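Local coordinates for protein Csc2 (Thermofilum pendens, PDB 4TXD) that probably binds CRISPR RNA as the Cas7-family backbone subunit of a type I-D interference complex, and carries a bound zinc ion, at residues M87-M98 and F199-I209; I282-T293 and L318-N328. One frame throughout, in Å; residues are numbered along the deposited sequence.

Contact 1: residues M87-M98 and F199-I209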
loop_
_atom_site.group_PDB
_atom_site.type_symbol
_atom_site.label_atom_id
_atom_site.label_comp_id
_atom_site.label_asym_id
_atom_site.label_seq_id
_atom_site.Cartn_x
_atom_site.Cartn_y
_atom_site.Cartn_z
ATOM N N MET A 87 3.730 6.156 -26.640
ATOM C CA MET A 87 4.109 4.731 -26.530
ATOM C C MET A 87 3.222 3.988 -25.520
ATOM O O MET A 87 2.940 4.494 -24.429
ATOM C CB MET A 87 5.599 4.560 -26.153
ATOM C CG MET A 87 6.073 5.201 -24.853
ATOM S SD MET A 87 7.771 4.682 -24.336
ATOM C CE MET A 87 8.808 5.440 -25.601
ATOM N N GLU A 88 2.810 2.809 -25.883
ATOM C CA GLU A 88 2.068 2.000 -24.986
ATOM C C GLU A 88 3.041 1.205 -24.124
ATOM O O GLU A 88 3.934 0.614 -24.623
ATOM C CB GLU A 88 1.020 1.223 -25.738
ATOM C CG GLU A 88 1.075 -0.256 -25.734
ATOM C CD GLU A 88 0.469 -0.853 -27.010
ATOM O OE1 GLU A 88 1.202 -1.580 -27.698
ATOM O OE2 GLU A 88 -0.701 -0.563 -27.312
ATOM N N VAL A 89 2.869 1.320 -22.817
ATOM C CA VAL A 89 3.807 0.737 -21.866
ATOM C C VAL A 89 3.042 -0.135 -20.882
ATOM O O VAL A 89 1.849 0.071 -20.659
ATOM C CB VAL A 89 4.580 1.827 -21.072
ATOM C CG1 VAL A 89 5.458 2.676 -22.007
ATOM C CG2 VAL A 89 3.607 2.709 -20.276
ATOM N N PRO A 90 3.737 -1.085 -20.259
ATOM C CA PRO A 90 3.119 -1.836 -19.161
ATOM C C PRO A 90 2.744 -0.925 -18.004
ATOM O O PRO A 90 3.409 0.080 -17.737
ATOM C CB PRO A 90 4.216 -2.823 -18.722
ATOM C CG PRO A 90 5.214 -2.824 -19.797
ATOM C CD PRO A 90 5.089 -1.560 -20.591
ATOM N N VAL A 91 1.682 -1.299 -17.308
ATOM C CA VAL A 91 1.220 -0.524 -16.166
ATOM C C VAL A 91 0.766 -1.471 -15.062
ATOM O O VAL A 91 0.214 -2.550 -15.331
ATOM C CB VAL A 91 0.073 0.436 -16.573
ATOM C CG1 VAL A 91 -1.090 -0.346 -17.148
ATOM C CG2 VAL A 91 -0.386 1.283 -15.392
ATOM N N ILE A 92 1.047 -1.092 -13.823
ATOM C CA ILE A 92 0.551 -1.824 -12.671
ATOM C C ILE A 92 -0.608 -1.023 -12.106
ATOM O O ILE A 92 -0.411 0.046 -11.535
ATOM C CB ILE A 92 1.646 -2.027 -11.596
ATOM C CG1 ILE A 92 2.897 -2.648 -12.218
ATOM C CG2 ILE A 92 1.116 -2.896 -10.452
ATOM C CD1 ILE A 92 4.095 -2.698 -11.265
ATOM N N GLN A 93 -1.828 -1.525 -12.270
ATOM C CA GLN A 93 -3.023 -0.793 -11.855
ATOM C C GLN A 93 -3.089 -0.646 -10.324
ATOM O O GLN A 93 -2.542 -1.480 -9.584
ATOM C CB GLN A 93 -4.289 -1.492 -12.387
ATOM C CG GLN A 93 -4.533 -1.313 -13.903
ATOM C CD GLN A 93 -6.029 -1.328 -14.274
ATOM O OE1 GLN A 93 -6.697 -2.364 -14.218
ATOM N NE2 GLN A 93 -6.548 -0.168 -14.655
ATOM N N PRO A 94 -3.747 0.416 -9.845
ATOM C CA PRO A 94 -3.868 0.696 -8.406
ATOM C C PRO A 94 -4.329 -0.501 -7.564
ATOM O O PRO A 94 -3.763 -0.726 -6.496
ATOM C CB PRO A 94 -4.905 1.825 -8.359
ATOM C CG PRO A 94 -4.702 2.551 -9.642
ATOM C CD PRO A 94 -4.390 1.472 -10.658
ATOM N N GLN A 95 -5.316 -1.268 -8.012
ATOM C CA GLN A 95 -5.779 -2.368 -7.164
ATOM C C GLN A 95 -4.759 -3.517 -7.080
ATOM O O GLN A 95 -4.777 -4.289 -6.125
ATOM C CB GLN A 95 -7.141 -2.881 -7.634
ATOM C CG GLN A 95 -8.291 -1.906 -7.353
ATOM C CD GLN A 95 -8.355 -1.440 -5.896
ATOM O OE1 GLN A 95 -8.521 -2.241 -4.974
ATOM N NE2 GLN A 95 -8.227 -0.135 -5.690
ATOM N N LYS A 96 -3.852 -3.630 -8.048
ATOM C CA LYS A 96 -2.746 -4.582 -7.899
ATOM C C LYS A 96 -1.732 -4.085 -6.866
ATOM O O LYS A 96 -1.231 -4.870 -6.059
ATOM C CB LYS A 96 -2.037 -4.851 -9.233
ATOM C CG LYS A 96 -2.964 -5.375 -10.308
ATOM C CD LYS A 96 -2.192 -5.861 -11.536
ATOM C CE LYS A 96 -3.174 -6.333 -12.613
ATOM N NZ LYS A 96 -2.463 -6.854 -13.799
ATOM N N LEU A 97 -1.419 -2.789 -6.911
ATOM C CA LEU A 97 -0.521 -2.183 -5.934
ATOM C C LEU A 97 -1.089 -2.334 -4.514
ATOM O O LEU A 97 -0.363 -2.710 -3.575
ATOM C CB LEU A 97 -0.283 -0.705 -6.264
ATOM C CG LEU A 97 0.561 -0.475 -7.521
ATOM C CD1 LEU A 97 0.543 0.981 -7.896
ATOM C CD2 LEU A 97 2.012 -0.942 -7.299
ATOM N N MET A 98 -2.383 -2.064 -4.363
ATOM C CA MET A 98 -3.064 -2.295 -3.091
ATOM C C MET A 98 -2.905 -3.724 -2.614
ATOM O O MET A 98 -2.536 -3.962 -1.464
ATOM C CB MET A 98 -4.570 -1.995 -3.199
ATOM C CG MET A 98 -4.914 -0.540 -3.265
ATOM S SD MET A 98 -4.987 0.196 -1.628
ATOM C CE MET A 98 -6.462 -0.526 -0.968
ATOM N N PHE A 199 -3.269 4.583 -4.286
ATOM C CA PHE A 199 -2.222 4.467 -5.305
ATOM C C PHE A 199 -2.639 5.055 -6.646
ATOM O O PHE A 199 -3.764 4.828 -7.099
ATOM C CB PHE A 199 -1.833 3.006 -5.535
ATOM C CG PHE A 199 -1.009 2.407 -4.438
ATOM C CD1 PHE A 199 0.356 2.655 -4.362
ATOM C CD2 PHE A 199 -1.601 1.580 -3.487
ATOM C CE1 PHE A 199 1.130 2.095 -3.345
ATOM C CE2 PHE A 199 -0.841 1.014 -2.471
ATOM C CZ PHE A 199 0.524 1.270 -2.393
ATOM N N ASP A 200 -1.719 5.776 -7.290
ATOM C CA ASP A 200 -1.770 5.971 -8.744
ATOM C C ASP A 200 -1.491 4.617 -9.388
ATOM O O ASP A 200 -0.967 3.718 -8.731
ATOM C CB ASP A 200 -0.710 6.976 -9.231
ATOM C CG ASP A 200 -1.028 8.407 -8.896
ATOM O OD1 ASP A 200 -1.996 8.683 -8.159
ATOM O OD2 ASP A 200 -0.261 9.276 -9.376
ATOM N N PRO A 201 -1.805 4.465 -10.689
ATOM C CA PRO A 201 -1.180 3.335 -11.398
ATOM C C PRO A 201 0.338 3.520 -11.399
ATOM O O PRO A 201 0.779 4.668 -11.343
ATOM C CB PRO A 201 -1.736 3.442 -12.835
ATOM C CG PRO A 201 -2.912 4.401 -12.742
ATOM C CD PRO A 201 -2.585 5.329 -11.592
ATOM N N ALA A 202 1.113 2.437 -11.471
ATOM C CA ALA A 202 2.548 2.572 -11.663
ATOM C C ALA A 202 2.900 2.297 -13.130
ATOM O O ALA A 202 2.572 1.236 -13.677
ATOM C CB ALA A 202 3.309 1.648 -10.733
ATOM N N PHE A 203 3.535 3.256 -13.761
ATOM C CA PHE A 203 3.817 3.224 -15.184
ATOM C C PHE A 203 5.274 2.859 -15.554
ATOM O O PHE A 203 6.176 3.438 -15.063
ATOM C CB PHE A 203 3.527 4.587 -15.794
ATOM C CG PHE A 203 2.123 5.063 -15.637
ATOM C CD1 PHE A 203 1.735 5.753 -14.523
ATOM C CD2 PHE A 203 1.208 4.856 -16.620
ATOM C CE1 PHE A 203 0.460 6.203 -14.382
ATOM C CE2 PHE A 203 -0.069 5.302 -16.492
ATOM C CZ PHE A 203 -0.450 5.973 -15.368
ATOM N N ALA A 204 5.456 1.911 -16.451
ATOM C CA ALA A 204 6.782 1.640 -16.999
ATOM C C ALA A 204 7.188 2.807 -17.897
ATOM O O ALA A 204 6.331 3.477 -18.478
ATOM C CB ALA A 204 6.796 0.331 -17.773
ATOM N N THR A 205 8.470 3.074 -17.983
ATOM C CA THR A 205 8.947 4.149 -18.840
ATOM C C THR A 205 9.374 3.660 -20.219
ATOM O O THR A 205 9.642 4.429 -21.092
ATOM C CB THR A 205 10.147 4.862 -18.234
ATOM O OG1 THR A 205 11.166 3.930 -17.995
ATOM C CG2 THR A 205 9.794 5.508 -16.975
ATOM N N GLN A 206 9.427 2.357 -20.372
ATOM C CA GLN A 206 9.783 1.734 -21.641
ATOM C C GLN A 206 8.854 0.570 -21.917
ATOM O O GLN A 206 8.359 -0.083 -20.983
ATOM C CB GLN A 206 11.239 1.237 -21.626
ATOM C CG GLN A 206 12.282 2.313 -21.366
ATOM C CD GLN A 206 13.627 1.717 -21.009
ATOM O OE1 GLN A 206 13.739 0.929 -20.065
ATOM N NE2 GLN A 206 14.656 2.083 -21.765
ATOM N N ARG A 207 8.647 0.307 -23.202
ATOM C CA ARG A 207 7.855 -0.823 -23.658
ATOM C C ARG A 207 8.760 -2.034 -23.814
ATOM O O ARG A 207 9.197 -2.347 -24.921
ATOM C CB ARG A 207 7.166 -0.489 -24.986
ATOM C CG ARG A 207 6.201 -1.548 -25.507
ATOM C CD ARG A 207 5.548 -1.075 -26.831
ATOM N NE ARG A 207 4.311 -1.797 -27.166
ATOM C CZ ARG A 207 4.286 -3.031 -27.658
ATOM N NH1 ARG A 207 5.424 -3.682 -27.854
ATOM N NH2 ARG A 207 3.133 -3.621 -27.941
ATOM N N ARG A 208 9.077 -2.697 -22.710
ATOM C CA ARG A 208 10.017 -3.809 -22.774
ATOM C C ARG A 208 9.270 -5.080 -22.416
ATOM O O ARG A 208 9.267 -5.513 -21.257
ATOM C CB ARG A 208 11.224 -3.566 -21.848
ATOM C CG ARG A 208 12.184 -2.492 -22.397
ATOM C CD ARG A 208 13.169 -1.994 -21.349
ATOM N NE ARG A 208 14.004 -3.063 -20.795
ATOM C CZ ARG A 208 14.916 -2.876 -19.844
ATOM N NH1 ARG A 208 15.131 -1.655 -19.345
ATOM N NH2 ARG A 208 15.626 -3.906 -19.398
ATOM N N ILE A 209 8.561 -5.613 -23.413
ATOM C CA ILE A 209 7.727 -6.792 -23.206
ATOM C C ILE A 209 8.003 -7.845 -24.266
ATOM O O ILE A 209 8.462 -7.548 -25.380
ATOM C CB ILE A 209 6.219 -6.450 -23.200
ATOM C CG1 ILE A 209 5.741 -6.014 -24.593
ATOM C CG2 ILE A 209 5.905 -5.386 -22.131
ATOM C CD1 ILE A 209 4.204 -5.969 -24.737
#
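Leu97 lays its CB on one face of the Phe199 ring, 3.8 Å from the centroid and 16° off the normal, a CH-pi contact. At the ring's edge the sulfur of Met98 makes a Met-aromatic contact, placed there by the bend at chi2 (-83°). Ala245 of strand 240-247 also touches the Phe199 side chain. Farther along, one face of the Phe203 ring receives CG2 of Val91, the branch anti to the backbone N, which also packs against Pro201. The third flat group, the guanidinium of Arg207, takes OE1 of Glu88 at its edge in a salt bridge: NE (3.2 Å) and NH2 (2.8 Å) both grip that oxygen side-on, in the guanidinium plane, although the carboxylate is turned 38° from it. Over one guanidinium face lies Ile209 CD1, whose residue also sets CG2 against Pro90 CG at 3.5 Å. Between these ends Ile92 and Ala202 form a hydrogen-bonded antiparallel pair, with Ile92 N to Ala202 O and Ala202 N to Ile92 O both 2.8 Å, and Ala204 N reaches Pro90 O. Two neighbouring antiparallel strands, with helix 94-115 beginning just after the N-cap residue Gln93, form part of the central sheet of an RRM-like Cas7 domain.

Contact 2: residues I282-T293 and L318-N328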
loop_
_atom_site.group_PDB
_atom_site.type_symbol
_atom_site.label_atom_id
_atom_site.label_comp_id
_atom_site.label_asym_id
_atom_site.label_seq_id
_atom_site.Cartn_x
_atom_site.Cartn_y
_atom_site.Cartn_z
ATOM N N ILE A 282 11.771 3.768 -2.262
ATOM C CA ILE A 282 11.105 5.041 -1.980
ATOM C C ILE A 282 12.082 6.164 -2.328
ATOM O O ILE A 282 13.231 6.143 -1.880
ATOM C CB ILE A 282 10.674 5.173 -0.490
ATOM C CG1 ILE A 282 9.975 3.899 -0.002
ATOM C CG2 ILE A 282 9.832 6.432 -0.279
ATOM C CD1 ILE A 282 8.633 3.636 -0.665
ATOM N N LEU A 283 11.643 7.135 -3.101
ATOM C CA LEU A 283 12.485 8.241 -3.471
ATOM C C LEU A 283 12.218 9.528 -2.716
ATOM O O LEU A 283 13.094 10.322 -2.536
ATOM C CB LEU A 283 12.394 8.526 -4.950
ATOM C CG LEU A 283 12.826 7.404 -5.871
ATOM C CD1 LEU A 283 12.821 7.894 -7.283
ATOM C CD2 LEU A 283 14.178 6.881 -5.500
ATOM N N GLY A 284 10.994 9.740 -2.305
ATOM C CA GLY A 284 10.675 11.015 -1.689
ATOM C C GLY A 284 9.253 11.149 -1.204
ATOM O O GLY A 284 8.348 10.456 -1.687
ATOM N N VAL A 285 9.060 12.039 -0.236
ATOM C CA VAL A 285 7.725 12.353 0.270
ATOM C C VAL A 285 7.486 13.861 0.290
ATOM O O VAL A 285 8.423 14.651 0.311
ATOM C CB VAL A 285 7.499 11.798 1.696
ATOM C CG1 VAL A 285 7.631 10.288 1.712
ATOM C CG2 VAL A 285 8.482 12.440 2.681
ATOM N N LYS A 286 6.219 14.254 0.271
ATOM C CA LYS A 286 5.850 15.654 0.387
ATOM C C LYS A 286 4.458 15.786 0.992
ATOM O O LYS A 286 3.510 15.154 0.527
ATOM C CB LYS A 286 5.892 16.352 -0.972
ATOM C CG LYS A 286 5.743 17.858 -0.866
ATOM C CD LYS A 286 5.600 18.523 -2.217
ATOM C CE LYS A 286 5.452 20.028 -2.057
ATOM N NZ LYS A 286 5.400 20.724 -3.368
ATOM N N ALA A 287 4.341 16.611 2.026
ATOM C CA ALA A 287 3.044 16.896 2.631
ATOM C C ALA A 287 2.427 18.136 1.989
ATOM O O ALA A 287 3.133 19.079 1.636
ATOM C CB ALA A 287 3.187 17.082 4.149
ATOM N N GLY A 288 1.113 18.140 1.825
ATOM C CA GLY A 288 0.448 19.282 1.229
ATOM C C GLY A 288 -1.057 19.156 1.199
ATOM O O GLY A 288 -1.608 18.069 1.387
ATOM N N LYS A 289 -1.726 20.280 0.973
ATOM C CA LYS A 289 -3.166 20.287 0.830
ATOM C C LYS A 289 -3.538 19.665 -0.500
ATOM O O LYS A 289 -4.491 18.892 -0.587
ATOM C CB LYS A 289 -3.720 21.708 0.932
ATOM C CG LYS A 289 -5.221 21.789 0.734
ATOM C CD LYS A 289 -5.739 23.205 0.943
ATOM C CE LYS A 289 -7.240 23.278 0.711
ATOM N NZ LYS A 289 -7.766 24.656 0.914
ATOM N N TYR A 290 -2.774 20.002 -1.533
ATOM C CA TYR A 290 -2.994 19.444 -2.863
ATOM C C TYR A 290 -1.760 18.700 -3.372
ATOM O O TYR A 290 -0.629 19.021 -3.005
ATOM C CB TYR A 290 -3.379 20.540 -3.851
ATOM C CG TYR A 290 -4.631 21.308 -3.476
ATOM C CD1 TYR A 290 -5.889 20.724 -3.586
ATOM C CD2 TYR A 290 -4.557 22.621 -3.024
ATOM C CE1 TYR A 290 -7.037 21.423 -3.249
ATOM C CE2 TYR A 290 -5.701 23.328 -2.684
ATOM C CZ TYR A 290 -6.936 22.725 -2.801
ATOM O OH TYR A 290 -8.074 23.423 -2.465
ATOM N N ALA A 291 -1.991 17.701 -4.214
ATOM C CA ALA A 291 -0.907 16.915 -4.791
ATOM C C ALA A 291 -0.067 17.778 -5.723
ATOM O O ALA A 291 -0.583 18.682 -6.371
ATOM C CB ALA A 291 -1.464 15.714 -5.536
ATOM N N SER A 292 1.226 17.498 -5.796
ATOM C CA SER A 292 2.101 18.298 -6.633
ATOM C C SER A 292 2.441 17.592 -7.948
ATOM O O SER A 292 2.932 18.224 -8.881
ATOM C CB SER A 292 3.375 18.648 -5.868
ATOM O OG SER A 292 4.056 17.474 -5.460
ATOM N N THR A 293 2.163 16.293 -8.036
ATOM C CA THR A 293 2.524 15.541 -9.246
ATOM C C THR A 293 1.686 14.265 -9.383
ATOM O O THR A 293 0.802 14.018 -8.565
ATOM C CB THR A 293 4.038 15.202 -9.258
ATOM O OG1 THR A 293 4.399 14.662 -10.536
ATOM C CG2 THR A 293 4.420 14.221 -8.152
ATOM N N LEU A 318 12.001 15.715 -8.198
ATOM C CA LEU A 318 11.363 15.696 -6.915
ATOM C C LEU A 318 11.898 16.838 -6.058
ATOM O O LEU A 318 11.173 17.456 -5.351
ATOM C CB LEU A 318 11.539 14.354 -6.236
ATOM C CG LEU A 318 10.771 13.209 -6.904
ATOM C CD1 LEU A 318 10.948 11.923 -6.171
ATOM C CD2 LEU A 318 9.312 13.517 -7.059
ATOM N N GLU A 319 13.179 17.100 -6.167
ATOM C CA GLU A 319 13.769 18.213 -5.432
ATOM C C GLU A 319 13.138 19.528 -5.862
ATOM O O GLU A 319 12.712 20.323 -5.021
ATOM C CB GLU A 319 15.281 18.268 -5.626
ATOM C CG GLU A 319 15.950 19.356 -4.792
ATOM C CD GLU A 319 17.437 19.456 -5.054
ATOM O OE1 GLU A 319 17.868 20.487 -5.616
ATOM O OE2 GLU A 319 18.174 18.509 -4.700
ATOM N N LYS A 320 13.053 19.749 -7.170
ATOM C CA LYS A 320 12.412 20.955 -7.675
ATOM C C LYS A 320 10.950 21.065 -7.236
ATOM O O LYS A 320 10.420 22.171 -7.105
ATOM C CB LYS A 320 12.493 21.016 -9.202
ATOM C CG LYS A 320 13.906 21.031 -9.751
ATOM C CD LYS A 320 13.930 21.569 -11.176
ATOM C CE LYS A 320 15.226 21.216 -11.895
ATOM N NZ LYS A 320 15.285 19.769 -12.257
ATOM N N LEU A 321 10.301 19.926 -7.009
ATOM C CA LEU A 321 8.891 19.911 -6.622
ATOM C C LEU A 321 8.702 20.134 -5.121
ATOM O O LEU A 321 7.575 20.291 -4.652
ATOM C CB LEU A 321 8.234 18.589 -7.038
ATOM C CG LEU A 321 7.791 18.496 -8.501
ATOM C CD1 LEU A 321 7.217 17.117 -8.807
ATOM C CD2 LEU A 321 6.785 19.580 -8.809
ATOM N N GLY A 322 9.802 20.134 -4.376
ATOM C CA GLY A 322 9.750 20.406 -2.954
ATOM C C GLY A 322 9.583 19.161 -2.108
ATOM O O GLY A 322 9.152 19.244 -0.960
ATOM N N PHE A 323 9.916 18.007 -2.685
ATOM C CA PHE A 323 9.894 16.731 -1.974
ATOM C C PHE A 323 11.090 16.572 -1.046
ATOM O O PHE A 323 12.194 17.011 -1.360
ATOM C CB PHE A 323 9.883 15.556 -2.964
ATOM C CG PHE A 323 8.518 15.187 -3.472
ATOM C CD1 PHE A 323 7.830 16.018 -4.350
ATOM C CD2 PHE A 323 7.942 13.976 -3.102
ATOM C CE1 PHE A 323 6.569 15.669 -4.829
ATOM C CE2 PHE A 323 6.690 13.613 -3.570
ATOM C CZ PHE A 323 5.994 14.461 -4.434
ATOM N N THR A 324 10.866 15.921 0.089
ATOM C CA THR A 324 11.943 15.524 0.974
ATOM C C THR A 324 12.458 14.169 0.549
ATOM O O THR A 324 11.695 13.203 0.525
ATOM C CB THR A 324 11.482 15.445 2.433
ATOM O OG1 THR A 324 10.958 16.715 2.831
ATOM C CG2 THR A 324 12.630 15.031 3.336
ATOM N N PRO A 325 13.753 14.090 0.208
ATOM C CA PRO A 325 14.324 12.825 -0.251
ATOM C C PRO A 325 14.197 11.773 0.817
ATOM O O PRO A 325 14.198 12.107 1.998
ATOM C CB PRO A 325 15.798 13.168 -0.523
ATOM C CG PRO A 325 16.045 14.416 0.249
ATOM C CD PRO A 325 14.754 15.170 0.239
ATOM N N VAL A 326 14.054 10.520 0.407
ATOM C CA VAL A 326 14.070 9.420 1.353
ATOM C C VAL A 326 15.212 8.481 1.020
ATOM O O VAL A 326 15.386 8.083 -0.134
ATOM C CB VAL A 326 12.747 8.643 1.347
ATOM C CG1 VAL A 326 12.879 7.361 2.171
ATOM C CG2 VAL A 326 11.608 9.524 1.854
ATOM N N ASP A 327 15.998 8.148 2.039
ATOM C CA ASP A 327 17.063 7.172 1.913
ATOM C C ASP A 327 16.491 5.783 2.144
ATOM O O ASP A 327 16.338 5.345 3.285
ATOM C CB ASP A 327 18.182 7.467 2.916
ATOM C CG ASP A 327 19.436 6.654 2.657
ATOM O OD1 ASP A 327 20.538 7.222 2.818
ATOM O OD2 ASP A 327 19.333 5.455 2.305
ATOM N N ASN A 328 16.188 5.089 1.051
ATOM C CA ASN A 328 15.522 3.798 1.121
ATOM C C ASN A 328 16.281 2.809 1.989
ATOM O O ASN A 328 15.678 2.010 2.693
ATOM C CB ASN A 328 15.326 3.218 -0.283
ATOM C CG ASN A 328 14.337 2.074 -0.307
ATOM O OD1 ASN A 328 13.124 2.292 -0.364
ATOM N ND2 ASN A 328 14.844 0.843 -0.259
HETATM O O HOH W 1 16.016 6.177 -2.017
#
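Lys286 and Phe323 meet where strand 277-288 pairs antiparallel with 324-325, an outermost strand of the RRM-like sheet that follows helix 307-321 and its Schellman motif. The Phe323 ring is held between two aliphatic groups: CB of Lys286 stands over the centre of one face, 3.6 Å from the centroid and only 4° off the normal, and CD2 of Leu318, from the end of helix 307-321, lies over the centre of the opposite face. At its edge the ring meets Ser292 OG, a hydroxyl that hydrogen-bonds to Glu54, and the carbonyl carbon of Gly284. Beyond CB the lysine runs fully extended, with CG anti to the backbone N (chi1 -170°), and this carries NZ past the ring to Leu321 O at the helix end, 2.6 Å away. There Gly322, with positive phi, closes the helix. Thr293 crosses Leu321 at about a right angle, its CB against CD1.

On the far side of the pairing, Ile282 and Val326 lie side by side and point the same way, whereas Val285 sets CG1 obliquely against CG2 of Val326. Val285 and Thr324 form the hydrogen-bonded antiparallel pair. Next to it a classic beta bulge, in which Leu283 and Gly284 both face Val56 of strand 52-61, interrupts the regular strand. Asn328 crosses Ile282 at about a right angle, and its OD1 accepts a hydrogen bond from Ile282 N, 2.8 Å away and above the amide plane. One water donates to both Ile282 O and Val326 O, bridging the two carbonyl oxygens at 2.8 Å from each.

In the fold
Contacts 1 and 2 belong to the same seven-stranded antiparallel sheet, with centres 20 Å apart and nearest atoms about 5 Å apart, so they do not touch. Contact 1 joins strands 85-92 and 197-204, next to the border strand 77-82; contact 2 lies at the other border, where strand 277-288 meets 324-325. Strands 240-247 and 52-61 run between the two pairs; 240-247 touches side chains of both contacts, while 52-61 touches those of contact 2. Along the chain they come in series, 87-98 and 199-209 closing before 282-293 and 318-328 open. Contact 1 joins segments 101 residues apart and contact 2 segments only 25 apart, in a sheet consistent with the RRM-like core of the Cas7 family.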